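Local structure of T9SS C-terminal target domain-containing protein (Bacteroides cellulosilyticus, 5JVK) at residues 132-146 with 167-181. The protein probably hydrolyses O-glycosidic bonds as a family 39 endo-glycoside hydrolase of a gut symbiont. Sequence-based numbering, arbitrary orientation.
Sequences RIRTDLAWEHVEPAK and IKPLIVFGYANAIAY. With GOL (glycerol), chain G.
Leu-170 N donates to Ile-133 O (2.7 Å), one rung in a ladder of backbone hydrogen bonds between the parallel strands 132-138 and 168-174 that runs on to Gly-174 N on Leu-137 O; Trp-139 N extends it to Gly-174 O. Apolar packing fills the face turned to helix 153-164: Leu-137 CD1 presses on the edge of the Phe-173 ring, and Thr-135 CG2 lies alongside Ile-171 CD1.

Beyond the strands, Asn-177 does two jobs. Its CB sits over the Trp-139 five-membered ring, 3.6 Å from the centroid, while ND2 reaches Glu-143 O (2.8 Å) on a lone pair. With CG anti to the backbone N (chi1 -175°), Glu-143 extends its carboxylate to take Trp-139 NE1 on OE1 and Tyr-181 OH on OE2 (2.7 Å). Were Trp-139 exchanged for an alanine, Asn-177 CB would probably lose the ring it lies on, and Glu-143 OE1 its indole donor.

On the other face, Val-172 CG1 lies over one face of the Arg-134 guanidinium, toward its rim; Arg-134 is salt-bridged to Glu-219 and Glu-340. Asp-136 accepts hydrogen bonds from a glycerol, probably from crystallisation, O2 to OD1 and O3 to OD2 (2.7 Å). These are neighbouring strands of a (beta/alpha)8 barrel, joined by a right-handed beta-alpha-beta crossover through helix 153-164.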
# COMPACT_ATOMS: atom_id res chain seq x y z
N ARG A 132 3.51 -6.14 -4.58
CA ARG A 132 2.21 -6.80 -4.68
C ARG A 132 1.13 -5.78 -5.04
O ARG A 132 1.24 -4.60 -4.69
CB ARG A 132 1.84 -7.47 -3.36
CG ARG A 132 2.79 -8.58 -2.92
CD ARG A 132 2.37 -9.13 -1.58
NE ARG A 132 3.32 -10.11 -1.05
CZ ARG A 132 3.42 -11.39 -1.42
NH1 ARG A 132 2.62 -11.89 -2.37
NH2 ARG A 132 4.32 -12.17 -0.84
N ILE A 133 0.10 -6.25 -5.73
CA ILE A 133 -1.10 -5.45 -5.97
C ILE A 133 -2.35 -6.28 -5.71
O ILE A 133 -2.34 -7.50 -5.88
CB ILE A 133 -1.15 -4.82 -7.39
CG1 ILE A 133 -1.14 -5.89 -8.50
CG2 ILE A 133 -0.02 -3.82 -7.56
CD1 ILE A 133 -2.51 -6.32 -8.99
N ARG A 134 -3.42 -5.61 -5.27
CA ARG A 134 -4.71 -6.24 -5.04
C ARG A 134 -5.74 -5.59 -5.94
O ARG A 134 -5.80 -4.37 -6.04
CB ARG A 134 -5.12 -6.09 -3.57
CG ARG A 134 -6.46 -6.73 -3.22
CD ARG A 134 -6.68 -6.66 -1.72
NE ARG A 134 -7.94 -7.26 -1.28
CZ ARG A 134 -9.08 -6.60 -1.03
NH1 ARG A 134 -9.19 -5.28 -1.19
NH2 ARG A 134 -10.14 -7.28 -0.61
N THR A 135 -6.56 -6.42 -6.59
CA THR A 135 -7.69 -5.91 -7.37
C THR A 135 -8.84 -6.90 -7.43
O THR A 135 -8.68 -8.09 -7.13
CB THR A 135 -7.25 -5.46 -8.78
OG1 THR A 135 -8.30 -4.68 -9.37
CG2 THR A 135 -6.91 -6.65 -9.67
N ASP A 136 -10.00 -6.40 -7.84
CA ASP A 136 -11.25 -7.16 -7.80
C ASP A 136 -11.43 -8.03 -9.03
O ASP A 136 -10.89 -7.75 -10.10
CB ASP A 136 -12.44 -6.21 -7.69
CG ASP A 136 -12.42 -5.39 -6.43
OD1 ASP A 136 -12.85 -5.91 -5.37
OD2 ASP A 136 -11.98 -4.23 -6.50
N LEU A 137 -12.19 -9.10 -8.84
CA LEU A 137 -12.70 -9.89 -9.94
C LEU A 137 -14.13 -10.29 -9.59
O LEU A 137 -14.36 -10.96 -8.59
CB LEU A 137 -11.82 -11.13 -10.17
CG LEU A 137 -12.08 -12.01 -11.40
CD1 LEU A 137 -13.32 -12.88 -11.21
CD2 LEU A 137 -12.20 -11.17 -12.66
N ALA A 138 -15.08 -9.86 -10.42
CA ALA A 138 -16.49 -10.12 -10.18
C ALA A 138 -16.86 -11.51 -10.71
O ALA A 138 -16.57 -11.84 -11.86
CB ALA A 138 -17.34 -9.06 -10.86
N TRP A 139 -17.49 -12.31 -9.85
CA TRP A 139 -18.09 -13.60 -10.22
C TRP A 139 -19.06 -13.42 -11.40
O TRP A 139 -19.02 -14.19 -12.36
CB TRP A 139 -18.81 -14.19 -9.00
CG TRP A 139 -19.52 -15.52 -9.17
CD1 TRP A 139 -19.38 -16.42 -10.19
CD2 TRP A 139 -20.45 -16.10 -8.25
NE1 TRP A 139 -20.18 -17.51 -9.97
CE2 TRP A 139 -20.85 -17.34 -8.79
CE3 TRP A 139 -21.00 -15.68 -7.03
CZ2 TRP A 139 -21.78 -18.17 -8.15
CZ3 TRP A 139 -21.92 -16.51 -6.39
CH2 TRP A 139 -22.30 -17.74 -6.95
N GLU A 140 -19.88 -12.38 -11.32
CA GLU A 140 -20.76 -11.93 -12.41
C GLU A 140 -20.06 -11.86 -13.77
O GLU A 140 -20.57 -12.37 -14.77
CB GLU A 140 -21.34 -10.55 -12.05
CG GLU A 140 -22.42 -10.02 -12.98
CD GLU A 140 -23.14 -8.81 -12.41
OE1 GLU A 140 -23.64 -8.89 -11.27
OE2 GLU A 140 -23.19 -7.77 -13.11
N HIS A 141 -18.88 -11.23 -13.80
CA HIS A 141 -18.11 -11.07 -15.04
C HIS A 141 -17.43 -12.36 -15.52
O HIS A 141 -17.24 -12.54 -16.73
CB HIS A 141 -17.08 -9.95 -14.90
CG HIS A 141 -17.68 -8.59 -14.68
ND1 HIS A 141 -17.03 -7.59 -13.98
CD2 HIS A 141 -18.87 -8.07 -15.06
CE1 HIS A 141 -17.80 -6.52 -13.94
NE2 HIS A 141 -18.92 -6.78 -14.59
N VAL A 142 -17.05 -13.26 -14.60
CA VAL A 142 -16.43 -14.55 -14.98
C VAL A 142 -17.46 -15.57 -15.50
O VAL A 142 -17.15 -16.30 -16.44
CB VAL A 142 -15.55 -15.13 -13.84
CG1 VAL A 142 -15.43 -16.66 -13.89
CG2 VAL A 142 -14.16 -14.53 -13.92
N GLU A 143 -18.64 -15.60 -14.89
CA GLU A 143 -19.71 -16.53 -15.28
C GLU A 143 -20.97 -15.73 -15.68
O GLU A 143 -21.88 -15.57 -14.86
CB GLU A 143 -19.99 -17.50 -14.11
CG GLU A 143 -21.00 -18.61 -14.39
CD GLU A 143 -21.11 -19.63 -13.26
OE1 GLU A 143 -20.60 -19.39 -12.15
OE2 GLU A 143 -21.73 -20.69 -13.48
N PRO A 144 -21.01 -15.21 -16.93
CA PRO A 144 -22.18 -14.42 -17.36
C PRO A 144 -23.47 -15.24 -17.50
O PRO A 144 -24.56 -14.69 -17.33
CB PRO A 144 -21.75 -13.86 -18.73
CG PRO A 144 -20.31 -14.19 -18.89
CD PRO A 144 -20.05 -15.38 -18.03
N ALA A 145 -23.33 -16.52 -17.83
CA ALA A 145 -24.44 -17.48 -17.82
C ALA A 145 -24.03 -18.74 -17.07
O ALA A 145 -22.83 -19.01 -16.90
CB ALA A 145 -24.86 -17.82 -19.24
N LYS A 146 -25.02 -19.51 -16.63
CA LYS A 146 -24.80 -20.68 -15.78
C LYS A 146 -23.93 -21.72 -16.48
O LYS A 146 -24.27 -22.20 -17.57
CB LYS A 146 -26.14 -21.31 -15.39
CG LYS A 146 -26.06 -22.38 -14.31
CD LYS A 146 -27.43 -22.92 -13.92
CE LYS A 146 -28.27 -21.87 -13.19
NZ LYS A 146 -29.48 -22.45 -12.55
N ILE A 167 5.77 -7.87 -10.12
CA ILE A 167 4.79 -7.72 -9.05
C ILE A 167 3.89 -8.95 -9.01
O ILE A 167 3.42 -9.40 -10.05
CB ILE A 167 3.96 -6.42 -9.26
CG1 ILE A 167 4.85 -5.19 -9.02
CG2 ILE A 167 2.75 -6.38 -8.34
CD1 ILE A 167 4.28 -3.90 -9.58
N LYS A 168 3.66 -9.49 -7.81
CA LYS A 168 2.76 -10.63 -7.61
C LYS A 168 1.33 -10.13 -7.38
O LYS A 168 1.07 -9.52 -6.33
CB LYS A 168 3.20 -11.47 -6.41
CG LYS A 168 4.51 -12.20 -6.60
CD LYS A 168 4.76 -13.15 -5.44
CE LYS A 168 6.19 -13.67 -5.43
NZ LYS A 168 6.50 -14.40 -4.17
N PRO A 169 0.40 -10.39 -8.32
CA PRO A 169 -0.97 -9.91 -8.09
C PRO A 169 -1.77 -10.83 -7.16
O PRO A 169 -1.66 -12.05 -7.26
CB PRO A 169 -1.58 -9.89 -9.50
CG PRO A 169 -0.68 -10.71 -10.37
CD PRO A 169 0.49 -11.18 -9.56
N LEU A 170 -2.54 -10.21 -6.27
CA LEU A 170 -3.51 -10.90 -5.41
C LEU A 170 -4.90 -10.50 -5.89
O LEU A 170 -5.15 -9.32 -6.13
CB LEU A 170 -3.30 -10.47 -3.95
CG LEU A 170 -4.16 -11.11 -2.85
CD1 LEU A 170 -3.37 -11.22 -1.55
CD2 LEU A 170 -5.46 -10.36 -2.60
N ILE A 171 -5.80 -11.47 -6.04
CA ILE A 171 -7.12 -11.23 -6.63
C ILE A 171 -8.23 -11.56 -5.64
O ILE A 171 -8.30 -12.68 -5.13
CB ILE A 171 -7.33 -12.05 -7.92
CG1 ILE A 171 -6.22 -11.76 -8.95
CG2 ILE A 171 -8.70 -11.80 -8.54
CD1 ILE A 171 -6.21 -10.36 -9.53
N VAL A 172 -9.10 -10.57 -5.37
CA VAL A 172 -10.27 -10.77 -4.51
C VAL A 172 -11.49 -11.10 -5.38
O VAL A 172 -11.95 -10.28 -6.17
CB VAL A 172 -10.50 -9.60 -3.51
CG1 VAL A 172 -10.85 -8.28 -4.19
CG2 VAL A 172 -11.59 -9.97 -2.50
N PHE A 173 -11.98 -12.33 -5.23
CA PHE A 173 -13.07 -12.88 -6.04
C PHE A 173 -14.38 -12.82 -5.26
O PHE A 173 -14.44 -13.32 -4.14
CB PHE A 173 -12.76 -14.34 -6.39
CG PHE A 173 -13.81 -15.01 -7.23
CD1 PHE A 173 -13.78 -14.90 -8.60
CD2 PHE A 173 -14.84 -15.75 -6.64
CE1 PHE A 173 -14.75 -15.51 -9.39
CE2 PHE A 173 -15.81 -16.36 -7.42
CZ PHE A 173 -15.76 -16.24 -8.80
N GLY A 174 -15.42 -12.26 -5.86
CA GLY A 174 -16.75 -12.32 -5.24
C GLY A 174 -17.80 -11.40 -5.83
O GLY A 174 -17.82 -11.14 -7.03
N TYR A 175 -18.67 -10.91 -4.94
CA TYR A 175 -19.95 -10.27 -5.26
C TYR A 175 -20.94 -11.22 -5.97
O TYR A 175 -20.54 -12.10 -6.73
CB TYR A 175 -19.76 -8.95 -6.03
CG TYR A 175 -18.87 -7.96 -5.31
CD1 TYR A 175 -19.14 -7.56 -3.99
CD2 TYR A 175 -17.75 -7.40 -5.94
CE1 TYR A 175 -18.33 -6.66 -3.33
CE2 TYR A 175 -16.93 -6.49 -5.28
CZ TYR A 175 -17.22 -6.12 -3.97
OH TYR A 175 -16.41 -5.22 -3.32
N ALA A 176 -22.23 -11.03 -5.68
CA ALA A 176 -23.27 -11.99 -6.05
C ALA A 176 -23.54 -12.04 -7.56
O ALA A 176 -23.64 -10.99 -8.21
CB ALA A 176 -24.56 -11.70 -5.30
N ASN A 177 -23.64 -13.25 -8.09
CA ASN A 177 -23.96 -13.50 -9.50
C ASN A 177 -25.43 -13.92 -9.64
O ASN A 177 -25.75 -15.08 -9.90
CB ASN A 177 -23.01 -14.57 -10.07
CG ASN A 177 -23.11 -14.72 -11.58
OD1 ASN A 177 -23.76 -13.93 -12.26
ND2 ASN A 177 -22.44 -15.74 -12.11
N ALA A 178 -26.32 -12.95 -9.45
CA ALA A 178 -27.77 -13.18 -9.55
C ALA A 178 -28.26 -13.47 -10.98
O ALA A 178 -29.32 -14.07 -11.16
CB ALA A 178 -28.53 -12.00 -8.97
N ILE A 179 -27.49 -13.04 -11.98
CA ILE A 179 -27.82 -13.28 -13.39
C ILE A 179 -27.77 -14.79 -13.70
O ILE A 179 -28.72 -15.33 -14.27
CB ILE A 179 -26.88 -12.49 -14.35
CG1 ILE A 179 -27.09 -10.98 -14.19
CG2 ILE A 179 -27.12 -12.89 -15.81
CD1 ILE A 179 -25.98 -10.12 -14.76
N ALA A 180 -26.69 -15.45 -13.30
CA ALA A 180 -26.52 -16.89 -13.52
C ALA A 180 -27.39 -17.73 -12.58
O ALA A 180 -28.05 -18.66 -13.02
CB ALA A 180 -25.06 -17.28 -13.37
N TYR A 181 -27.37 -17.39 -11.29
CA TYR A 181 -28.07 -18.15 -10.24
C TYR A 181 -29.08 -17.26 -9.50
O TYR A 181 -28.82 -16.84 -8.37
CB TYR A 181 -27.05 -18.74 -9.25
CG TYR A 181 -26.02 -19.64 -9.89
CD1 TYR A 181 -26.20 -21.03 -9.93
CD2 TYR A 181 -24.87 -19.11 -10.47
CE1 TYR A 181 -25.25 -21.85 -10.52
CE2 TYR A 181 -23.92 -19.92 -11.06
CZ TYR A 181 -24.12 -21.29 -11.09
OH TYR A 181 -23.17 -22.10 -11.68
C1 GOL G . -13.07 -1.37 -2.55
O1 GOL G . -13.22 -0.98 -1.17
C2 GOL G . -12.96 -2.90 -2.66
O2 GOL G . -13.81 -3.39 -3.70
C3 GOL G . -11.52 -3.32 -2.93
O3 GOL G . -11.12 -3.01 -4.27
O HOH W 1 0.38 -10.83 -3.74
O HOH W 2 3.51 -14.72 -2.88
O HOH W 3 -14.25 -8.57 -5.38